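Local coordinates for protein trehalose-6-phosphate phosphatase (Neosartorya fumigata, PDB 5DXL) that belongs to the trehalose-phosphatase family of the HAD clan and folds as a Rossmann-like alpha/beta core joined to a smaller alpha/beta cap, at residues K20-F25 with E210-L215; R46-L51 with M77-E82; A138-Y143 with K178-V183. All coordinates share one frame; numbering follows the deposited sequence.

How the interactions relate
Interactions 1 and 2 belong to the Rossmann-like core, and interaction 3 to the cap. Interaction 1 pairs two neighbouring parallel strands, 21-25 and 211-216. Segments 20-25 and 210-215 are 185 residues apart in the chain, and interactions 2 and 3 both form between them. Along the chain, both segments of interaction 2 come before those of interaction 3. The centres of interactions 1 and 2 are about 16 Å apart. They touch where Phe25 CE2 meets Leu51 CD2 at 4.0 Å, which joins strand 21-25 to helix 45-56. Interaction 3 is remote, its centre about 34 Å from that of interaction 1 and about 36 Å from that of interaction 2. The cap is thus inserted in the core sequence.

Interaction 1 (K20-F25 with E210-L215)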
loop_
_atom_site.group_PDB
_atom_site.type_symbol
_atom_site.label_atom_id
_atom_site.label_comp_id
_atom_site.label_asym_id
_atom_site.label_seq_id
_atom_site.Cartn_x
_atom_site.Cartn_y
_atom_site.Cartn_z
ATOM N N LYS A 20 10.281 19.673 -2.247
ATOM C CA LYS A 20 9.803 18.584 -1.403
ATOM C C LYS A 20 9.352 17.424 -2.283
ATOM O O LYS A 20 8.605 17.617 -3.250
ATOM C CB LYS A 20 8.631 19.012 -0.518
ATOM C CG LYS A 20 8.942 20.053 0.549
ATOM C CD LYS A 20 7.721 20.199 1.449
ATOM C CE LYS A 20 7.654 21.563 2.113
ATOM N NZ LYS A 20 6.281 21.807 2.631
ATOM N N ARG A 21 9.784 16.221 -1.928
ATOM C CA ARG A 21 9.458 15.029 -2.719
ATOM C C ARG A 21 8.799 13.978 -1.845
ATOM O O ARG A 21 9.177 13.806 -0.685
ATOM C CB ARG A 21 10.714 14.429 -3.361
ATOM C CG ARG A 21 11.508 15.324 -4.324
ATOM C CD ARG A 21 12.476 16.220 -3.576
ATOM N NE ARG A 21 13.512 16.727 -4.471
ATOM C CZ ARG A 21 14.771 16.312 -4.489
ATOM N NH1 ARG A 21 15.194 15.369 -3.653
ATOM N NH2 ARG A 21 15.618 16.864 -5.350
ATOM N N LEU A 22 7.828 13.265 -2.413
ATOM C CA LEU A 22 7.160 12.175 -1.705
ATOM C C LEU A 22 7.273 10.895 -2.513
ATOM O O LEU A 22 6.960 10.892 -3.705
ATOM C CB LEU A 22 5.692 12.510 -1.457
ATOM C CG LEU A 22 4.810 11.391 -0.906
ATOM C CD1 LEU A 22 5.245 10.961 0.495
ATOM C CD2 LEU A 22 3.353 11.840 -0.896
ATOM N N PHE A 23 7.747 9.832 -1.867
ATOM C CA PHE A 23 7.863 8.511 -2.500
ATOM C C PHE A 23 7.011 7.498 -1.753
ATOM O O PHE A 23 7.080 7.416 -0.524
ATOM C CB PHE A 23 9.319 8.034 -2.502
ATOM C CG PHE A 23 10.238 8.860 -3.361
ATOM C CD1 PHE A 23 10.517 8.478 -4.659
ATOM C CD2 PHE A 23 10.847 10.004 -2.856
ATOM C CE1 PHE A 23 11.374 9.231 -5.452
ATOM C CE2 PHE A 23 11.697 10.764 -3.649
ATOM C CZ PHE A 23 11.974 10.374 -4.936
HETATM N N MSE A 24 6.186 6.741 -2.469
HETATM C CA MSE A 24 5.418 5.674 -1.848
HETATM C C MSE A 24 5.623 4.402 -2.664
HETATM O O MSE A 24 5.218 4.337 -3.828
HETATM C CB MSE A 24 3.932 6.067 -1.755
HETATM C CG MSE A 24 3.720 7.309 -0.891
HETATM SE SE MSE A 24 1.856 7.927 -0.726
HETATM C CE MSE A 24 1.512 8.436 -2.559
ATOM N N PHE A 25 6.263 3.410 -2.052
ATOM C CA PHE A 25 6.600 2.156 -2.728
ATOM C C PHE A 25 5.948 0.956 -2.076
ATOM O O PHE A 25 6.106 0.767 -0.872
ATOM C CB PHE A 25 8.114 1.890 -2.671
ATOM C CG PHE A 25 8.974 3.012 -3.180
ATOM C CD1 PHE A 25 8.631 3.739 -4.308
ATOM C CD2 PHE A 25 10.141 3.320 -2.525
ATOM C CE1 PHE A 25 9.466 4.764 -4.770
ATOM C CE2 PHE A 25 10.989 4.329 -2.988
ATOM C CZ PHE A 25 10.657 5.040 -4.106
ATOM N N GLU A 210 6.146 18.945 -4.601
ATOM C CA GLU A 210 6.132 19.221 -6.033
ATOM C C GLU A 210 6.535 17.990 -6.829
ATOM O O GLU A 210 6.664 18.042 -8.046
ATOM C CB GLU A 210 7.074 20.376 -6.376
ATOM C CG GLU A 210 6.660 21.732 -5.832
ATOM C CD GLU A 210 7.818 22.713 -5.859
ATOM O OE1 GLU A 210 8.622 22.705 -4.903
ATOM O OE2 GLU A 210 7.939 23.468 -6.848
ATOM N N PHE A 211 6.753 16.880 -6.128
ATOM C CA PHE A 211 7.134 15.635 -6.789
ATOM C C PHE A 211 6.577 14.481 -5.976
ATOM O O PHE A 211 6.844 14.376 -4.780
ATOM C CB PHE A 211 8.656 15.539 -6.919
ATOM C CG PHE A 211 9.158 14.250 -7.527
ATOM C CD1 PHE A 211 9.495 14.179 -8.869
ATOM C CD2 PHE A 211 9.328 13.116 -6.734
ATOM C CE1 PHE A 211 9.984 13.002 -9.423
ATOM C CE2 PHE A 211 9.818 11.934 -7.284
ATOM C CZ PHE A 211 10.150 11.876 -8.616
ATOM N N VAL A 212 5.797 13.624 -6.626
ATOM C CA VAL A 212 5.293 12.403 -5.999
ATOM C C VAL A 212 5.573 11.241 -6.931
ATOM O O VAL A 212 5.189 11.279 -8.096
ATOM C CB VAL A 212 3.779 12.461 -5.712
ATOM C CG1 VAL A 212 3.321 11.178 -5.042
ATOM C CG2 VAL A 212 3.450 13.672 -4.845
ATOM N N LEU A 213 6.279 10.231 -6.434
ATOM C CA LEU A 213 6.473 8.995 -7.191
ATOM C C LEU A 213 5.864 7.854 -6.410
ATOM O O LEU A 213 6.249 7.593 -5.264
ATOM C CB LEU A 213 7.954 8.728 -7.447
ATOM C CG LEU A 213 8.295 7.393 -8.138
ATOM C CD1 LEU A 213 7.673 7.278 -9.531
ATOM C CD2 LEU A 213 9.809 7.247 -8.251
ATOM N N CYS A 214 4.906 7.180 -7.031
ATOM C CA CYS A 214 4.163 6.123 -6.371
ATOM C C CYS A 214 4.239 4.877 -7.224
ATOM O O CYS A 214 3.827 4.903 -8.381
ATOM C CB CYS A 214 2.718 6.561 -6.160
ATOM S SG CYS A 214 1.610 5.311 -5.464
ATOM N N LEU A 215 4.778 3.805 -6.649
ATOM C CA LEU A 215 5.083 2.579 -7.391
ATOM C C LEU A 215 4.458 1.348 -6.756
ATOM O O LEU A 215 4.544 1.150 -5.540
ATOM C CB LEU A 215 6.602 2.380 -7.475
ATOM C CG LEU A 215 7.321 3.251 -8.515
ATOM C CD1 LEU A 215 8.744 3.571 -8.065
ATOM C CD2 LEU A 215 7.353 2.485 -9.826
HETATM O O HOH W 1 8.205 20.975 -3.204
#
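Phe23 and Leu213 are paired across two parallel strands at the middle of the HAD-type Rossmann-like sheet. Four backbone hydrogen bonds join strands 21-25 and 211-216. Leu22 N and Met24 N donate to Phe211 O and Leu213 O, while Leu213 N and Leu215 N donate to Leu22 O and Met24 O. The other edge of strand 21-25 bonds to strand 60-65.

One face carries Arg21, Phe23, Phe25, Phe211, Leu213 and Leu215. Phe23 has CG anti to its carbonyl carbon (chi1 -66°). Its ring leans toward the partner strand, and CZ comes 3.5 Å from Phe211 CE2. The rings meet obliquely, with planes 51° apart. Leu213 CD2 serves two rings. It lies at the edge of the Phe23 ring, 3.8 Å from Phe23 CE1, and at the edge of the Phe25 ring, 4.3 Å from Phe25 CE1. Phe25 and Leu215 lie side by side, with Phe25 CE1 3.6 Å from Leu215 CD1. The CB and CG of Arg21 rest against Phe211, and the chain then bends away. Its guanidinium bonds to Asn60 and Ala18 and makes a cation-pi contact with Tyr15 of helix 8-17. The same tyrosine meets the Phe211 ring edge-to-face.

The opposite face carries Leu22, Met24, Val212 and Cys214. Leu22 CD2 lies beside Val212 CG1 at 4.2 Å. Met24, a selenomethionine, bends at its last torsion (chi3 -65°). This turns CE to 4.1 Å from Val212 CG1 and 4.2 Å from Cys214 CB. Helix 222-229 packs on Met24 and Cys214. At the start of the pair a water links Lys20 N to Glu210 OE1, an oxygen that also forms a salt bridge with Arg19.

Interaction 2 (R46-L51 with M77-E82)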
loop_
_atom_site.group_PDB
_atom_site.type_symbol
_atom_site.label_atom_id
_atom_site.label_comp_id
_atom_site.label_asym_id
_atom_site.label_seq_id
_atom_site.Cartn_x
_atom_site.Cartn_y
_atom_site.Cartn_z
ATOM N N ARG A 46 21.807 -4.236 -2.735
ATOM C CA ARG A 46 21.580 -3.174 -3.708
ATOM C C ARG A 46 20.284 -2.414 -3.421
ATOM O O ARG A 46 20.262 -1.178 -3.459
ATOM C CB ARG A 46 21.538 -3.726 -5.135
ATOM C CG ARG A 46 21.240 -2.644 -6.170
ATOM C CD ARG A 46 21.360 -3.162 -7.599
ATOM N NE ARG A 46 22.727 -3.566 -7.906
ATOM C CZ ARG A 46 23.660 -2.742 -8.372
ATOM N NH1 ARG A 46 23.368 -1.465 -8.589
ATOM N NH2 ARG A 46 24.884 -3.194 -8.624
ATOM N N VAL A 47 19.212 -3.149 -3.142
ATOM C CA VAL A 47 17.920 -2.526 -2.828
ATOM C C VAL A 47 18.070 -1.655 -1.584
ATOM O O VAL A 47 17.632 -0.503 -1.563
ATOM C CB VAL A 47 16.807 -3.572 -2.620
ATOM C CG1 VAL A 47 15.562 -2.920 -2.044
ATOM C CG2 VAL A 47 16.468 -4.264 -3.950
ATOM N N LEU A 48 18.730 -2.193 -0.561
ATOM C CA LEU A 48 18.920 -1.452 0.685
ATOM C C LEU A 48 19.775 -0.201 0.514
ATOM O O LEU A 48 19.452 0.851 1.085
ATOM C CB LEU A 48 19.540 -2.363 1.747
ATOM C CG LEU A 48 18.579 -3.430 2.246
ATOM C CD1 LEU A 48 19.275 -4.358 3.240
ATOM C CD2 LEU A 48 17.355 -2.780 2.873
ATOM N N ARG A 49 20.865 -0.305 -0.249
ATOM C CA ARG A 49 21.700 0.859 -0.541
ATOM C C ARG A 49 20.892 1.939 -1.233
ATOM O O ARG A 49 21.016 3.116 -0.932
ATOM C CB ARG A 49 22.888 0.497 -1.446
ATOM C CG ARG A 49 24.080 -0.137 -0.763
ATOM C CD ARG A 49 25.305 -0.081 -1.680
ATOM N NE ARG A 49 25.031 -0.577 -3.031
ATOM C CZ ARG A 49 25.077 -1.861 -3.383
ATOM N NH1 ARG A 49 25.380 -2.788 -2.482
ATOM N NH2 ARG A 49 24.817 -2.221 -4.633
ATOM N N THR A 50 20.092 1.509 -2.200
ATOM C CA THR A 50 19.290 2.412 -3.011
ATOM C C THR A 50 18.291 3.175 -2.146
ATOM O O THR A 50 18.149 4.394 -2.273
ATOM C CB THR A 50 18.560 1.622 -4.109
ATOM O OG1 THR A 50 19.536 0.917 -4.892
ATOM C CG2 THR A 50 17.768 2.544 -5.021
ATOM N N LEU A 51 17.622 2.457 -1.251
ATOM C CA LEU A 51 16.660 3.081 -0.344
ATOM C C LEU A 51 17.340 3.993 0.670
ATOM O O LEU A 51 16.843 5.082 0.957
ATOM C CB LEU A 51 15.838 2.020 0.389
ATOM C CG LEU A 51 14.839 1.249 -0.468
ATOM C CD1 LEU A 51 14.175 0.165 0.376
ATOM C CD2 LEU A 51 13.787 2.195 -1.035
HETATM N N MSE A 77 14.714 -3.310 7.031
HETATM C CA MSE A 77 14.740 -1.927 6.556
HETATM C C MSE A 77 14.721 -0.890 7.679
HETATM O O MSE A 77 14.933 0.300 7.434
HETATM C CB MSE A 77 13.553 -1.707 5.605
HETATM C CG MSE A 77 13.850 -2.294 4.255
HETATM SE SE MSE A 77 12.303 -2.382 3.060
HETATM C CE MSE A 77 11.748 -4.229 3.359
ATOM N N GLY A 78 14.473 -1.332 8.909
ATOM C CA GLY A 78 14.278 -0.415 10.018
ATOM C C GLY A 78 15.533 0.327 10.452
ATOM O O GLY A 78 15.451 1.322 11.170
ATOM N N HIS A 79 16.688 -0.162 10.006
ATOM C CA HIS A 79 17.961 0.479 10.321
ATOM C C HIS A 79 18.164 1.770 9.529
ATOM O O HIS A 79 19.124 2.509 9.782
ATOM C CB HIS A 79 19.113 -0.471 10.029
ATOM C CG HIS A 79 19.245 -0.791 8.575
ATOM N ND1 HIS A 79 18.350 -1.603 7.913
ATOM C CD2 HIS A 79 20.128 -0.362 7.646
ATOM C CE1 HIS A 79 18.702 -1.692 6.640
ATOM N NE2 HIS A 79 19.773 -0.942 6.452
ATOM N N ILE A 80 17.302 2.016 8.542
ATOM C CA ILE A 80 17.294 3.284 7.811
ATOM C C ILE A 80 16.285 4.186 8.510
ATOM O O ILE A 80 15.082 4.077 8.297
ATOM C CB ILE A 80 16.928 3.087 6.334
ATOM C CG1 ILE A 80 17.875 2.063 5.699
ATOM C CG2 ILE A 80 16.966 4.420 5.582
ATOM C CD1 ILE A 80 17.398 1.512 4.376
ATOM N N PRO A 81 16.768 5.081 9.376
ATOM C CA PRO A 81 15.832 5.758 10.277
ATOM C C PRO A 81 14.854 6.677 9.551
ATOM O O PRO A 81 13.753 6.901 10.043
ATOM C CB PRO A 81 16.761 6.556 11.206
ATOM C CG PRO A 81 18.013 6.741 10.422
ATOM C CD PRO A 81 18.163 5.508 9.581
ATOM N N GLU A 82 15.238 7.172 8.381
ATOM C CA GLU A 82 14.395 8.113 7.662
ATOM C C GLU A 82 13.213 7.463 6.947
ATOM O O GLU A 82 12.313 8.160 6.485
ATOM C CB GLU A 82 15.230 8.891 6.634
ATOM C CG GLU A 82 16.386 9.716 7.230
ATOM C CD GLU A 82 17.645 8.909 7.447
ATOM O OE1 GLU A 82 17.648 7.688 7.187
ATOM O OE2 GLU A 82 18.656 9.502 7.889
#
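Leu48 and Leu51 of helix 45-56 meet Met77, His79 and Ile80 of segment 77-82. No hydrogen bond crosses this contact.

Met77 is a selenomethionine and can be followed outward. Its CB is 4.8 Å from Leu48 CD2, still short of close contact. CG lies anti to the carbonyl carbon (chi1 -78°) and touches that same Leu48 CD2 at 3.8 Å. The two side chains cross at about a right angle there. SE comes next and meets Leu51 CD1 at 4.1 Å. The chain then bends (chi3 -97°), and CE turns away from Leu51. Outside the two segments, the Met77 side chain also touches Tyr27 and Leu83.

The contact sits beside the central, largely parallel sheet of the Rossmann-like core. Helix 45-56 links strands 21-25 and 60-65, and segment 77-82 leads from helix 70-77 toward strand 84-87. Helix 259-270 packs against Val47 and Thr50 of helix 45-56.

Residues Met77 to Ile80 form a type I beta turn, closed by Ile80 N donating to Met77 O at 3.1 Å. The turn brings His79 and Ile80 to the helix. The His79 ring meets Leu48 CD2 at its edge, through CE1 at 4.1 Å. One face of this ring carries Ile80 CG1, offset toward the rim. Ile80 CD1 reaches Leu48 O at 3.9 Å and Leu51 CB at 4.3 Å. Arg94 holds the turn by hydrogen bonds from NH1 to Gly78 O and from NH2 to Ile80 O. Within the helix, Thr50 N and Thr50 OG1 both donate to Arg46 O, from opposite faces of its carbonyl plane.

Interaction 3 (A138-Y143 with K178-V183); sequences ALTWHY and KANLEV
Thr140 and Glu182 face each other as a non-hydrogen-bonded pair in the antiparallel sheet of the cap, an alpha/beta unit consistent with the C2-type caps of HAD proteins. Strands 139-142 and 180-185 are the inner two of its four strands. The pairs Leu139-Val183 and Trp141-Leu181 are hydrogen-bonded in both directions.

Thr140, His142, Asn180 and Glu182 share one face. Thr140 CG2 points across to Asn180 CB at 3.7 Å and also lies over one face of the His142 ring, offset toward the rim. Thr140 OG1 lies against Glu182 CG at 3.6 Å. Glu182 CG is anti to the backbone N (chi1 178°), and the chain runs extended beyond it, past the threonine. Glu182 OE2 comes 3.4 Å from Ala138 CB. A water bridges Thr140 OG1 and Glu182 OE1. His142 NE2 bonds to Glu133 of the next strand.

Leu139, Trp141, Leu181 and Val183 lie on the other face, under helices 112-125 and 148-164. Trp141 CE3 approaches Leu181 CD1 at 4.4 Å.

Tyr143 ends the pairing. Its CG sits between the backbone N and the carbonyl carbon (chi1 59°), and the ring lies over the Ala179 carbonyl. Ala179 O is 3.4 Å above the ring plane, offset toward the rim, and accepts from Tyr143 N. In the plane of the ring, Tyr143 OH meets two waters, each at 2.6 Å, and one of them donates to Asn180 O.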
loop_
_atom_site.group_PDB
_atom_site.type_symbol
_atom_site.label_atom_id
_atom_site.label_comp_id
_atom_site.label_asym_id
_atom_site.label_seq_id
_atom_site.Cartn_x
_atom_site.Cartn_y
_atom_site.Cartn_z
ATOM N N ALA A 138 -8.927 -8.455 10.453
ATOM C CA ALA A 138 -9.953 -8.833 9.491
ATOM C C ALA A 138 -10.659 -10.107 9.905
ATOM O O ALA A 138 -10.031 -11.042 10.381
ATOM C CB ALA A 138 -9.353 -8.993 8.115
ATOM N N LEU A 139 -11.974 -10.147 9.695
ATOM C CA LEU A 139 -12.759 -11.343 9.984
ATOM C C LEU A 139 -13.331 -11.863 8.681
ATOM O O LEU A 139 -13.907 -11.099 7.916
ATOM C CB LEU A 139 -13.885 -11.037 10.977
ATOM C CG LEU A 139 -13.478 -10.546 12.371
ATOM C CD1 LEU A 139 -14.708 -10.290 13.228
ATOM C CD2 LEU A 139 -12.576 -11.544 13.023
ATOM N N THR A 140 -13.160 -13.152 8.427
ATOM C CA THR A 140 -13.558 -13.709 7.136
ATOM C C THR A 140 -14.451 -14.931 7.296
ATOM O O THR A 140 -14.127 -15.867 8.033
ATOM C CB THR A 140 -12.324 -14.086 6.292
ATOM O OG1 THR A 140 -11.465 -12.946 6.182
ATOM C CG2 THR A 140 -12.760 -14.504 4.890
ATOM N N TRP A 141 -15.591 -14.907 6.611
ATOM C CA TRP A 141 -16.489 -16.053 6.583
ATOM C C TRP A 141 -16.251 -16.845 5.298
ATOM O O TRP A 141 -16.398 -16.303 4.215
ATOM C CB TRP A 141 -17.954 -15.593 6.682
ATOM C CG TRP A 141 -18.903 -16.739 6.830
ATOM C CD1 TRP A 141 -18.876 -17.697 7.802
ATOM C CD2 TRP A 141 -20.018 -17.060 5.983
ATOM N NE1 TRP A 141 -19.910 -18.590 7.617
ATOM C CE2 TRP A 141 -20.618 -18.219 6.508
ATOM C CE3 TRP A 141 -20.566 -16.474 4.840
ATOM C CZ2 TRP A 141 -21.741 -18.808 5.922
ATOM C CZ3 TRP A 141 -21.686 -17.066 4.259
ATOM C CH2 TRP A 141 -22.253 -18.215 4.803
ATOM N N HIS A 142 -15.849 -18.106 5.437
ATOM C CA HIS A 142 -15.516 -18.973 4.300
ATOM C C HIS A 142 -16.647 -19.952 4.037
ATOM O O HIS A 142 -17.164 -20.546 4.975
ATOM C CB HIS A 142 -14.236 -19.779 4.575
ATOM C CG HIS A 142 -12.985 -18.957 4.692
ATOM N ND1 HIS A 142 -12.135 -18.746 3.626
ATOM C CD2 HIS A 142 -12.424 -18.328 5.751
ATOM C CE1 HIS A 142 -11.108 -18.013 4.023
ATOM N NE2 HIS A 142 -11.255 -17.751 5.310
ATOM N N TYR A 143 -17.005 -20.173 2.773
ATOM C CA TYR A 143 -18.091 -21.116 2.492
ATOM C C TYR A 143 -17.909 -21.959 1.221
ATOM O O TYR A 143 -18.883 -22.482 0.677
ATOM C CB TYR A 143 -19.421 -20.354 2.431
ATOM C CG TYR A 143 -19.486 -19.268 1.401
ATOM C CD1 TYR A 143 -19.924 -19.542 0.103
ATOM C CD2 TYR A 143 -19.117 -17.967 1.706
ATOM C CE1 TYR A 143 -19.983 -18.550 -0.857
ATOM C CE2 TYR A 143 -19.173 -16.964 0.750
ATOM C CZ TYR A 143 -19.606 -17.265 -0.528
ATOM O OH TYR A 143 -19.667 -16.274 -1.478
ATOM N N LYS A 178 -13.984 -14.860 -3.546
ATOM C CA LYS A 178 -14.610 -15.837 -4.441
ATOM C C LYS A 178 -15.709 -16.639 -3.743
ATOM O O LYS A 178 -16.852 -16.707 -4.218
ATOM C CB LYS A 178 -13.549 -16.779 -5.031
ATOM C CG LYS A 178 -14.101 -17.945 -5.871
ATOM C CD LYS A 178 -15.130 -17.507 -6.920
ATOM C CE LYS A 178 -14.592 -16.451 -7.882
ATOM N NZ LYS A 178 -15.205 -15.111 -7.625
ATOM N N ALA A 179 -15.347 -17.228 -2.614
ATOM C CA ALA A 179 -16.271 -17.951 -1.750
ATOM C C ALA A 179 -16.025 -17.480 -0.312
ATOM O O ALA A 179 -15.891 -18.292 0.611
ATOM C CB ALA A 179 -16.064 -19.465 -1.865
ATOM N N ASN A 180 -15.950 -16.167 -0.125
ATOM C CA ASN A 180 -15.843 -15.646 1.234
ATOM C C ASN A 180 -16.436 -14.251 1.371
ATOM O O ASN A 180 -16.655 -13.546 0.384
ATOM C CB ASN A 180 -14.365 -15.672 1.730
ATOM C CG ASN A 180 -13.488 -14.548 1.147
ATOM O OD1 ASN A 180 -13.856 -13.374 1.132
ATOM N ND2 ASN A 180 -12.281 -14.917 0.723
ATOM N N LEU A 181 -16.712 -13.882 2.617
ATOM C CA LEU A 181 -17.069 -12.521 2.983
ATOM C C LEU A 181 -16.063 -12.043 4.009
ATOM O O LEU A 181 -15.765 -12.767 4.949
ATOM C CB LEU A 181 -18.469 -12.446 3.582
ATOM C CG LEU A 181 -19.705 -12.594 2.715
ATOM C CD1 LEU A 181 -20.923 -12.250 3.588
ATOM C CD2 LEU A 181 -19.611 -11.673 1.511
ATOM N N GLU A 182 -15.568 -10.825 3.854
ATOM C CA GLU A 182 -14.595 -10.294 4.808
ATOM C C GLU A 182 -15.021 -8.923 5.313
ATOM O O GLU A 182 -15.524 -8.104 4.548
ATOM C CB GLU A 182 -13.221 -10.214 4.152
ATOM C CG GLU A 182 -12.120 -9.627 5.030
ATOM C CD GLU A 182 -10.783 -9.625 4.309
ATOM O OE1 GLU A 182 -10.649 -10.352 3.300
ATOM O OE2 GLU A 182 -9.875 -8.896 4.733
ATOM N N VAL A 183 -14.835 -8.688 6.610
ATOM C CA VAL A 183 -15.018 -7.361 7.176
ATOM C C VAL A 183 -13.684 -6.901 7.736
ATOM O O VAL A 183 -13.024 -7.640 8.452
ATOM C CB VAL A 183 -16.081 -7.340 8.285
ATOM C CG1 VAL A 183 -16.311 -5.922 8.764
ATOM C CG2 VAL A 183 -17.399 -7.944 7.760
HETATM O O HOH W 2 -9.904 -12.614 4.034
HETATM O O HOH W 3 -19.067 -13.744 -1.142
HETATM O O HOH W 4 -20.329 -16.734 -3.990
#